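Local coordinates for nitroreductase (Bacteroides fragilis NCTC 9343, PDB 3EK3), which binds flavin mononucleotide and probably catalyses NAD(P)H-linked oxidoreduction of nitrogenous compounds, at residues 57-62 and 147-152; 70-75 and 82-87; 138-141 and 145-148. All blocks are in the same frame, centred on the assembly; numbering follows the deposited sequence. Where two conformers were deposited one is given.

Interactions 1 and 2 lie at the surface, while interaction 3 is mostly buried. Helix 57-72 serves interaction 1 near its start and interaction 2 at its end, with centres about 17 Å apart. Helix 144-153 carries one side of both interaction 1 and interaction 3, and these two touch through Leu150 and Cys141. Interaction 1 rests on one phenol-carboxylate bond. Interaction 2 is close packing with a water bridge. In interaction 3 an arginine grips a loop carbonyl. Interactions 2 and 3 meet through a salt bridge, Lys73 NZ to Glu145 OE1 at 2.9 Å, and through Phe71 against Thr140, near the FMN-binding Gln136.

Interaction 1. Residues 57-62 and 147-152; sequences TVKLEE and RAYLTS
The Tyr149 ring reaches from helix 144-153 to the first turns of helix 57-72. Over one of its faces lies the carbonyl carbon of Glu62. At its edge, in the ring plane, sits Glu62 OE1. The carboxylate of Glu62 stands almost perpendicular to the ring, 88° between planes. The Lys59 carbonyl oxygen approaches CE1 of Tyr149 obliquely, at 3.7 Å.

Tyr149 OH donates a hydrogen bond to Glu62 OE1 at 2.6 Å. It meets the anti lone pair of that oxygen, the one turned away from OE2. The Glu62 chain is extended beyond CG and crosses the tyrosine side chain at about a right angle. Its CB packs 3.5 Å from Tyr149 CE2. The phenol oxygen also touches the helix backbone, with Tyr149 OH 3.2 Å from Lys59 CA. Beyond CG the lysine turns from the phenol, and Lys59 also packs on Val189 of the second subunit.

A chi1 of -151°, some 30° short of fully anti, swings the Tyr149 ring out toward helix 57-72. Leu63 and Arg66 of that helix also pack on the Tyr149 side chain. The contact joins two helices on the surface, away from the FMN site. The short bond to a carboxylate would probably polarise the phenol O-H, and it ties the ring end to Glu62.

Interaction 2. Residues 70-75 and 82-87; sequences AFAKSD and RGHSET
The turn after helix 57-72 folds the short helix 77-83 back, so that its last residues lie against the last residues of helix 57-72. Here Phe71 and Ala72 meet Arg82, Gly83 and His84. The backbones come very near each other, with Ala72 CA only 4.2 Å from Gly83 CA. Gly83 has no side chain, and its CA packs against Phe71 CB, 4.0 Å away, and against the backbone of Ala72.

Beside this spot, the Phe71 and Arg82 side chains lie obliquely to each other. Arg82 is extended from CG to NE, and its CD is 3.9 Å from Phe71 CE2. Farther out, Arg82 NH1 approaches Phe71 CE2 at 3.7 Å. The edge of the guanidinium, near its plane, faces the Phe71 ring, which it meets obliquely. The planes are 53° apart, so the two groups are not stacked. Phe71 also packs on Thr140 and lies about 4 Å, side chain to side chain, from the FMN-binding Gln136. The Arg82 side chain comes within about 6 Å of the bound FMN.

At His84, Ala72 CB sits over one face of the imidazole as a CH-pi contact, 4.2 Å from the ring centroid. His84 CG is anti to its own carbonyl carbon (chi1 -71°), and this turns the ring over the methyl. A water in the imidazole plane bridges His84 NE2 and Ala72 O, donating to the carbonyl. No direct hydrogen bond crosses between the segments. The two helix ends are therefore joined here by close packing, and the one polar link runs through water.

Interaction 3. Residues 138-141 and 145-148; sequences GTTC and EVRA
Thr140 and Cys141, in the loop between strand 130-134 and helix 144-153, fold back on Val146 and Arg147 in the first turns of that helix.

The van der Waals part centres on Val146, an aliphatic group set against a carbonyl oxygen. Its CB lies 3.3 Å from Thr140 O, and both methyls also touch that oxygen. With chi1 at 173°, CG1 points away from the valine's own N and comes within 4.0 Å of Cys141 CA. Thr140 is buried, and its hydroxyl is hydrogen-bonded to the backbone carbonyl of Gln136, an FMN-binding residue. The Thr140 side chain also packs on Ile67, Ala70 and Phe71 of helix 57-72. The loop thus lies between two helices, close to the flavin-binding part of the chain.

The polar part is the Arg147 side chain. Its chain bends at chi2 and chi3 (51° and 65°) and curls back over the loop. Arg147 NE donates to Cys141 O at 2.9 Å. The bond is bent, and the donor is tilted from the carbonyl plane. Arg147 NH2 has partners beyond this carbonyl: the backbone oxygen of His159 and a salt bridge to Asp142. The guanidinium therefore ties the loop before the helix to the residue leading into strand 160-168. Such a set of acceptors would fix its rotation.

A van der Waals contact lies beside the bond. Cys141 SG, in the crowded position between its own backbone N and carbonyl carbon, is 3.7 Å from Arg147 NH2.

Interaction 1. Residues 57-62 and 147-152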
ATOM      1  N   THR A  57      19.465  -4.322  18.342  1.00 15.07           N
ATOM      2  CA  THR A  57      18.972  -3.293  19.252  1.00 15.49           C
ATOM      3  C   THR A  57      19.877  -2.099  19.333  1.00 12.84           C
ATOM      4  O   THR A  57      19.378  -0.972  19.324  1.00 13.64           O
ATOM      5  CB  THR A  57      18.723  -3.869  20.641  1.00 19.71           C
ATOM      6  OG1 THR A  57      17.667  -4.828  20.531  1.00 30.66           O
ATOM      7  CG2 THR A  57      18.290  -2.798  21.624  1.00 19.01           C
ATOM      8  N   VAL A  58      21.193  -2.318  19.345  1.00 11.13           N
ATOM      9  CA  VAL A  58      22.145  -1.195  19.402  1.00 10.48           C
ATOM     10  C   VAL A  58      21.989  -0.302  18.190  1.00 11.61           C
ATOM     11  O   VAL A  58      21.941   0.915  18.314  1.00 11.43           O
ATOM     12  CB  VAL A  58      23.627  -1.655  19.494  1.00 10.25           C
ATOM     13  CG1 VAL A  58      24.556  -0.455  19.364  1.00 11.04           C
ATOM     14  CG2 VAL A  58      23.895  -2.381  20.788  1.00 10.44           C
ATOM     15  N   LYS A  59      21.933  -0.891  17.006  1.00 11.05           N
ATOM     16  CA  LYS A  59      21.816  -0.083  15.784  1.00  9.61           C
ATOM     17  C   LYS A  59      20.461   0.627  15.713  1.00 10.41           C
ATOM     18  O   LYS A  59      20.371   1.758  15.247  1.00 10.47           O
ATOM     19  CB  LYS A  59      22.015  -0.942  14.541  1.00 10.98           C
ATOM     20  CG  LYS A  59      23.353  -1.644  14.484  1.00  9.36           C
ATOM     21  CD  LYS A  59      23.500  -2.409  13.181  1.00 11.39           C
ATOM     22  CE  LYS A  59      24.565  -3.505  13.259  1.00 13.92           C
ATOM     23  NZ  LYS A  59      25.961  -3.143  13.642  1.00  9.45           N
ATOM     24  N   LEU A  60      19.407  -0.028  16.171  1.00  8.41           N
ATOM     25  CA  LEU A  60      18.089   0.637  16.183  1.00 11.16           C
ATOM     26  C   LEU A  60      18.110   1.895  17.068  1.00  9.74           C
ATOM     27  O   LEU A  60      17.606   2.930  16.695  1.00 10.19           O
ATOM     28  CB  LEU A  60      17.011  -0.323  16.620  1.00 12.88           C
ATOM     29  CG  LEU A  60      16.697  -1.380  15.584  1.00 10.10           C
ATOM     30  CD1 LEU A  60      15.824  -2.486  16.259  1.00 14.26           C
ATOM     31  CD2 LEU A  60      16.092  -0.784  14.291  1.00 12.94           C
ATOM     32  N   GLU A  61      18.729   1.772  18.236  1.00 11.48           N
ATOM     33  CA  GLU A  61      18.843   2.881  19.151  1.00 13.61           C
ATOM     34  C   GLU A  61      19.664   4.014  18.550  1.00 12.80           C
ATOM     35  O   GLU A  61      19.299   5.176  18.657  1.00 12.03           O
ATOM     36  CB  GLU A  61      19.397   2.391  20.496  1.00 13.71           C
ATOM     37  CG  GLU A  61      18.420   1.440  21.190  1.00 22.63           C
ATOM     38  CD  GLU A  61      18.820   1.064  22.611  1.00 27.01           C
ATOM     39  OE1 GLU A  61      19.962   1.398  23.035  1.00 41.73           O
ATOM     40  OE2 GLU A  61      17.969   0.427  23.296  1.00 45.01           O
ATOM     41  N   GLU A  62      20.774   3.687  17.890  1.00 12.91           N
ATOM     42  CA  GLU A  62      21.591   4.700  17.236  1.00 10.98           C
ATOM     43  C   GLU A  62      20.829   5.446  16.121  1.00 10.14           C
ATOM     44  O   GLU A  62      20.952   6.667  15.974  1.00 11.79           O
ATOM     45  CB  GLU A  62      22.882   4.067  16.669  1.00 13.25           C
ATOM     46  CG  GLU A  62      23.872   3.638  17.740  1.00 12.32           C
ATOM     47  CD  GLU A  62      25.217   3.164  17.188  1.00  9.29           C
ATOM     48  OE1 GLU A  62      25.284   2.729  16.017  1.00  8.30           O
ATOM     49  OE2 GLU A  62      26.231   3.315  17.919  1.00  9.66           O
ATOM     50  N   ARG A 147      21.176   9.996   7.030  1.00 11.58           N
ATOM     51  CA  ARG A 147      21.529   9.351   5.754  1.00 10.21           C
ATOM     52  C   ARG A 147      22.812   8.525   5.864  1.00 11.36           C
ATOM     53  O   ARG A 147      22.900   7.410   5.345  1.00 11.09           O
ATOM     54  CB  ARG A 147      21.639  10.402   4.633  1.00 10.16           C
ATOM     55  CG  ARG A 147      22.050   9.794   3.250  1.00  9.84           C
ATOM     56  CD  ARG A 147      21.224   8.614   2.801  1.00 11.18           C
ATOM     57  NE  ARG A 147      19.832   9.001   2.545  1.00 12.41           N
ATOM     58  CZ  ARG A 147      18.993   8.345   1.752  1.00 11.22           C
ATOM     59  NH1 ARG A 147      19.363   7.245   1.149  1.00 15.83           N
ATOM     60  NH2 ARG A 147      17.765   8.825   1.559  1.00 10.52           N
ATOM     61  N   ALA A 148      23.823   9.082   6.523  1.00 11.61           N
ATOM     62  CA  ALA A 148      25.046   8.333   6.731  1.00 13.08           C
ATOM     63  C   ALA A 148      24.768   7.011   7.437  1.00 13.81           C
ATOM     64  O   ALA A 148      25.352   5.975   7.090  1.00 13.20           O
ATOM     65  CB  ALA A 148      26.078   9.191   7.501  1.00 11.84           C
ATOM     66  N   TYR A 149      23.862   7.037   8.420  1.00 12.73           N
ATOM     67  CA  TYR A 149      23.474   5.833   9.168  1.00 12.01           C
ATOM     68  C   TYR A 149      22.766   4.830   8.264  1.00  9.79           C
ATOM     69  O   TYR A 149      23.114   3.655   8.242  1.00 10.33           O
ATOM     70  CB  TYR A 149      22.625   6.177  10.424  1.00 12.28           C
ATOM     71  CG  TYR A 149      22.842   5.147  11.488  1.00 10.68           C
ATOM     72  CD1 TYR A 149      22.143   3.940  11.442  1.00  9.22           C
ATOM     73  CD2 TYR A 149      23.837   5.304  12.466  1.00  9.96           C
ATOM     74  CE1 TYR A 149      22.376   2.942  12.354  1.00 12.80           C
ATOM     75  CE2 TYR A 149      24.096   4.282  13.412  1.00  8.57           C
ATOM     76  CZ  TYR A 149      23.377   3.104  13.334  1.00  8.38           C
ATOM     77  OH  TYR A 149      23.592   2.066  14.207  1.00 13.31           O
ATOM     78  N   LEU A 150      21.804   5.309   7.478  1.00 10.64           N
ATOM     79  CA  LEU A 150      21.057   4.452   6.546  1.00 11.41           C
ATOM     80  C   LEU A 150      22.000   3.762   5.553  1.00 10.57           C
ATOM     81  O   LEU A 150      21.906   2.558   5.304  1.00 10.25           O
ATOM     82  CB  LEU A 150      20.015   5.280   5.792  1.00 12.51           C
ATOM     83  CG  LEU A 150      18.882   5.859   6.650  1.00  7.31           C
ATOM     84  CD1 LEU A 150      17.982   6.721   5.767  1.00  9.58           C
ATOM     85  CD2 LEU A 150      18.045   4.718   7.265  1.00 10.06           C
ATOM     86  N   THR A 151      22.908   4.532   4.999  1.00 12.52           N
ATOM     87  CA  THR A 151      23.929   3.987   4.078  1.00 13.47           C
ATOM     88  C   THR A 151      24.748   2.866   4.709  1.00 12.89           C
ATOM     89  O   THR A 151      24.959   1.814   4.094  1.00 15.15           O
ATOM     90  CB  THR A 151      24.826   5.095   3.601  1.00 11.67           C
ATOM     91  OG1 THR A 151      24.036   6.064   2.894  1.00 12.57           O
ATOM     92  CG2 THR A 151      25.968   4.547   2.700  1.00 14.34           C
ATOM     93  N   SER A 152      25.125   3.064   5.974  1.00 11.98           N
ATOM     94  CA  SER A 152      25.939   2.085   6.695  0.50 13.00           C
ATOM     95  C   SER A 152      25.129   0.811   6.920  1.00 12.19           C
ATOM     96  O   SER A 152      25.683  -0.270   6.959  1.00 14.41           O
ATOM     97  CB  SER A 152      26.435   2.641   8.037  0.50 13.14           C
ATOM     98  OG  SER A 152      25.455   2.488   9.053  0.50 17.38           O
TER

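Interaction 2. Residues 70-75 and 82-87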
ATOM      1  N   ALA A  70      17.781  14.948  13.831  1.00 12.22           N
ATOM      2  CA  ALA A  70      17.134  15.633  12.703  1.00 11.86           C
ATOM      3  C   ALA A  70      15.936  16.447  13.206  1.00 11.82           C
ATOM      4  O   ALA A  70      15.800  17.638  12.926  1.00 14.29           O
ATOM      5  CB  ALA A  70      16.691  14.610  11.633  1.00 10.26           C
ATOM      6  N   PHE A  71      15.078  15.794  13.980  1.00 11.71           N
ATOM      7  CA  PHE A  71      13.938  16.483  14.615  1.00 12.57           C
ATOM      8  C   PHE A  71      14.342  17.668  15.487  1.00 14.94           C
ATOM      9  O   PHE A  71      13.635  18.688  15.506  1.00 15.20           O
ATOM     10  CB  PHE A  71      13.103  15.493  15.438  1.00 13.46           C
ATOM     11  CG  PHE A  71      12.306  14.531  14.646  1.00 13.67           C
ATOM     12  CD1 PHE A  71      11.927  14.774  13.333  1.00 17.97           C
ATOM     13  CD2 PHE A  71      11.866  13.353  15.234  1.00 16.53           C
ATOM     14  CE1 PHE A  71      11.161  13.849  12.631  1.00 19.32           C
ATOM     15  CE2 PHE A  71      11.103  12.449  14.541  1.00 17.06           C
ATOM     16  CZ  PHE A  71      10.746  12.688  13.241  1.00 13.20           C
ATOM     17  N   ALA A  72      15.458  17.561  16.217  1.00 12.51           N
ATOM     18  CA  ALA A  72      15.927  18.670  17.049  1.00 16.10           C
ATOM     19  C   ALA A  72      16.186  19.922  16.201  1.00 18.68           C
ATOM     20  O   ALA A  72      16.087  21.041  16.693  1.00 20.96           O
ATOM     21  CB  ALA A  72      17.191  18.276  17.857  1.00 13.69           C
ATOM     22  N   LYS A  73      16.513  19.724  14.926  1.00 23.62           N
ATOM     23  CA  LYS A  73      16.744  20.827  13.985  1.00 25.96           C
ATOM     24  C   LYS A  73      15.456  21.476  13.468  1.00 28.21           C
ATOM     25  O   LYS A  73      15.502  22.549  12.869  1.00 31.11           O
ATOM     26  CB  LYS A  73      17.550  20.333  12.777  1.00 26.52           C
ATOM     27  CG  LYS A  73      18.930  19.814  13.106  1.00 26.92           C
ATOM     28  CD  LYS A  73      19.571  19.148  11.915  1.00 25.59           C
ATOM     29  CE  LYS A  73      20.848  18.438  12.316  1.00 26.05           C
ATOM     30  NZ  LYS A  73      21.414  17.588  11.244  1.00 26.13           N
ATOM     31  N   SER A  74      14.314  20.835  13.683  1.00 29.10           N
ATOM     32  CA  SER A  74      13.044  21.316  13.129  1.00 30.91           C
ATOM     33  C   SER A  74      12.481  22.529  13.861  1.00 32.62           C
ATOM     34  O   SER A  74      12.951  22.877  14.949  1.00 31.74           O
ATOM     35  CB  SER A  74      12.001  20.207  13.175  1.00 30.77           C
ATOM     36  OG  SER A  74      10.751  20.676  12.712  1.00 34.07           O
ATOM     37  N   ASP A  75      11.467  23.157  13.249  1.00 34.34           N
ATOM     38  CA  ASP A  75      10.691  24.230  13.886  1.00 35.36           C
ATOM     39  C   ASP A  75       9.369  23.729  14.467  1.00 36.58           C
ATOM     40  O   ASP A  75       8.856  24.317  15.424  1.00 38.49           O
ATOM     41  CB  ASP A  75      10.432  25.367  12.897  1.00 36.50           C
ATOM     42  CG  ASP A  75      11.610  26.310  12.773  1.00 38.31           C
ATOM     43  OD1 ASP A  75      12.130  26.739  13.828  1.00 39.87           O
ATOM     44  OD2 ASP A  75      12.012  26.628  11.633  1.00 37.94           O
ATOM     45  N   ARG A  82      10.225  15.793  20.367  1.00 15.43           N
ATOM     46  CA  ARG A  82      10.766  14.448  20.183  1.00 14.58           C
ATOM     47  C   ARG A  82      12.292  14.472  20.159  1.00 12.98           C
ATOM     48  O   ARG A  82      12.957  13.600  20.728  1.00 13.26           O
ATOM     49  CB  ARG A  82      10.296  13.862  18.867  1.00 15.34           C
ATOM     50  CG  ARG A  82       8.853  13.524  18.809  1.00 18.47           C
ATOM     51  CD  ARG A  82       8.563  13.092  17.369  1.00 27.41           C
ATOM     52  NE  ARG A  82       7.180  12.709  17.148  1.00 31.41           N
ATOM     53  CZ  ARG A  82       6.686  12.400  15.950  1.00 33.09           C
ATOM     54  NH1 ARG A  82       7.448  12.448  14.859  1.00 32.98           N
ATOM     55  NH2 ARG A  82       5.412  12.064  15.838  1.00 33.80           N
ATOM     56  N   GLY A  83      12.848  15.482  19.483  1.00 10.81           N
ATOM     57  CA  GLY A  83      14.264  15.540  19.274  1.00 11.72           C
ATOM     58  C   GLY A  83      15.022  15.728  20.562  1.00 11.09           C
ATOM     59  O   GLY A  83      16.144  15.273  20.682  1.00 11.77           O
ATOM     60  N   HIS A  84      14.408  16.425  21.512  1.00 10.30           N
ATOM     61  CA  HIS A  84      15.051  16.733  22.802  1.00  8.88           C
ATOM     62  C   HIS A  84      14.618  15.804  23.916  1.00  8.10           C
ATOM     63  O   HIS A  84      15.028  15.985  25.059  1.00  7.07           O
ATOM     64  CB  HIS A  84      14.795  18.185  23.178  1.00 11.85           C
ATOM     65  CG  HIS A  84      15.551  19.141  22.325  1.00 13.04           C
ATOM     66  ND1 HIS A  84      16.924  19.236  22.371  1.00 17.37           N
ATOM     67  CD2 HIS A  84      15.137  20.001  21.365  1.00 14.18           C
ATOM     68  CE1 HIS A  84      17.319  20.147  21.501  1.00 21.67           C
ATOM     69  NE2 HIS A  84      16.255  20.622  20.879  1.00 10.34           N
ATOM     70  N   SER A  85      13.795  14.823  23.569  1.00  8.79           N
ATOM     71  CA  SER A  85      13.350  13.793  24.512  1.00  9.93           C
ATOM     72  C   SER A  85      14.491  12.849  24.872  1.00 12.73           C
ATOM     73  O   SER A  85      15.358  12.593  24.061  1.00 13.35           O
ATOM     74  CB  SER A  85      12.224  12.970  23.910  1.00 12.18           C
ATOM     75  OG  SER A  85      11.766  11.976  24.823  1.00  8.83           O
ATOM     76  N   GLU A  86      14.450  12.317  26.088  1.00  8.14           N
ATOM     77  CA  GLU A  86      15.383  11.243  26.499  1.00  8.94           C
ATOM     78  C   GLU A  86      14.689   9.899  26.419  1.00 11.38           C
ATOM     79  O   GLU A  86      15.297   8.868  26.700  1.00 14.64           O
ATOM     80  CB  GLU A  86      15.885  11.472  27.920  1.00  7.51           C
ATOM     81  CG  GLU A  86      16.826  12.629  28.089  1.00 10.56           C
ATOM     82  CD  GLU A  86      18.123  12.484  27.305  1.00 16.00           C
ATOM     83  OE1 GLU A  86      18.624  11.357  27.155  1.00 21.95           O
ATOM     84  OE2 GLU A  86      18.647  13.508  26.830  1.00 19.14           O
ATOM     85  N   THR A  87      13.420   9.884  26.030  1.00 10.85           N
ATOM     86  CA  THR A  87      12.648   8.645  26.035  1.00 10.23           C
ATOM     87  C   THR A  87      11.986   8.301  24.690  1.00 10.11           C
ATOM     88  O   THR A  87      11.703   7.136  24.423  1.00 11.59           O
ATOM     89  CB  THR A  87      11.574   8.711  27.125  1.00 12.36           C
ATOM     90  OG1 THR A  87      10.649   9.754  26.806  1.00 17.04           O
ATOM     91  CG2 THR A  87      12.214   9.014  28.480  1.00 12.45           C
TER
HETATM   92  O   HOH W   1      17.388  22.205  18.824  1.00 35.41           O

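Interaction 3. Residues 138-141 and 145-148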
ATOM      1  N   GLY A 138      10.625   9.128   6.620  1.00 11.59           N
ATOM      2  CA  GLY A 138      10.235   9.815   5.377  1.00 12.55           C
ATOM      3  C   GLY A 138      10.779  11.214   5.246  1.00 14.50           C
ATOM      4  O   GLY A 138      11.273  11.592   4.175  1.00 13.59           O
ATOM      5  N   THR A 139      10.660  12.014   6.296  1.00 11.00           N
ATOM      6  CA  THR A 139      11.087  13.423   6.225  1.00 13.92           C
ATOM      7  C   THR A 139      12.497  13.630   6.776  1.00 11.64           C
ATOM      8  O   THR A 139      13.069  14.745   6.648  1.00 14.78           O
ATOM      9  CB  THR A 139      10.156  14.326   7.004  1.00 14.77           C
ATOM     10  OG1 THR A 139      10.126  13.880   8.352  1.00 16.10           O
ATOM     11  CG2 THR A 139       8.760  14.310   6.401  1.00 13.31           C
ATOM     12  N   THR A 140      13.087  12.583   7.323  1.00 11.91           N
ATOM     13  CA  THR A 140      14.419  12.679   7.924  1.00 11.62           C
ATOM     14  C   THR A 140      15.532  11.922   7.179  1.00 11.79           C
ATOM     15  O   THR A 140      16.712  12.110   7.498  1.00 11.87           O
ATOM     16  CB  THR A 140      14.434  12.205   9.417  1.00 10.95           C
ATOM     17  OG1 THR A 140      14.094  10.803   9.504  1.00 12.58           O
ATOM     18  CG2 THR A 140      13.544  13.082  10.296  1.00  9.42           C
ATOM     19  N   CYS A 141      15.173  11.053   6.227  1.00 11.70           N
ATOM     20  CA  CYS A 141      16.167  10.213   5.556  1.00 12.39           C
ATOM     21  C   CYS A 141      17.280  10.960   4.804  1.00 11.38           C
ATOM     22  O   CYS A 141      18.331  10.384   4.567  1.00 13.98           O
ATOM     23  CB  CYS A 141      15.501   9.168   4.646  1.00 15.27           C
ATOM     24  SG  CYS A 141      14.580   9.846   3.225  1.00 12.76           S
ATOM     25  N   GLU A 145      23.264  13.163   8.943  1.00 14.65           N
ATOM     26  CA  GLU A 145      23.612  12.109   9.886  1.00 13.12           C
ATOM     27  C   GLU A 145      22.698  10.892   9.786  1.00 13.55           C
ATOM     28  O   GLU A 145      23.181   9.758   9.866  1.00 11.39           O
ATOM     29  CB  GLU A 145      23.691  12.628  11.322  1.00 15.19           C
ATOM     30  CG  GLU A 145      24.845  13.631  11.555  1.00 17.24           C
ATOM     31  CD  GLU A 145      24.514  15.043  11.054  1.00 32.92           C
ATOM     32  OE1 GLU A 145      23.340  15.481  11.166  1.00 38.00           O
ATOM     33  OE2 GLU A 145      25.435  15.722  10.537  1.00 40.01           O
ATOM     34  N   VAL A 146      21.399  11.106   9.569  1.00 12.11           N
ATOM     35  CA  VAL A 146      20.489   9.982   9.366  1.00  9.42           C
ATOM     36  C   VAL A 146      20.925   9.244   8.101  1.00 11.15           C
ATOM     37  O   VAL A 146      21.088   8.025   8.093  1.00 12.50           O
ATOM     38  CB  VAL A 146      19.015  10.460   9.266  1.00 11.03           C
ATOM     39  CG1 VAL A 146      18.092   9.306   8.886  1.00  8.19           C
ATOM     40  CG2 VAL A 146      18.559  11.173  10.605  1.00  9.36           C
ATOM     41  N   ARG A 147      21.176   9.996   7.030  1.00 11.58           N
ATOM     42  CA  ARG A 147      21.529   9.351   5.754  1.00 10.21           C
ATOM     43  C   ARG A 147      22.812   8.525   5.864  1.00 11.36           C
ATOM     44  O   ARG A 147      22.900   7.410   5.345  1.00 11.09           O
ATOM     45  CB  ARG A 147      21.639  10.402   4.633  1.00 10.16           C
ATOM     46  CG  ARG A 147      22.050   9.794   3.250  1.00  9.84           C
ATOM     47  CD  ARG A 147      21.224   8.614   2.801  1.00 11.18           C
ATOM     48  NE  ARG A 147      19.832   9.001   2.545  1.00 12.41           N
ATOM     49  CZ  ARG A 147      18.993   8.345   1.752  1.00 11.22           C
ATOM     50  NH1 ARG A 147      19.363   7.245   1.149  1.00 15.83           N
ATOM     51  NH2 ARG A 147      17.765   8.825   1.559  1.00 10.52           N
ATOM     52  N   ALA A 148      23.823   9.082   6.523  1.00 11.61           N
ATOM     53  CA  ALA A 148      25.046   8.333   6.731  1.00 13.08           C
ATOM     54  C   ALA A 148      24.768   7.011   7.437  1.00 13.81           C
ATOM     55  O   ALA A 148      25.352   5.975   7.090  1.00 13.20           O
ATOM     56  CB  ALA A 148      26.078   9.191   7.501  1.00 11.84           C
TER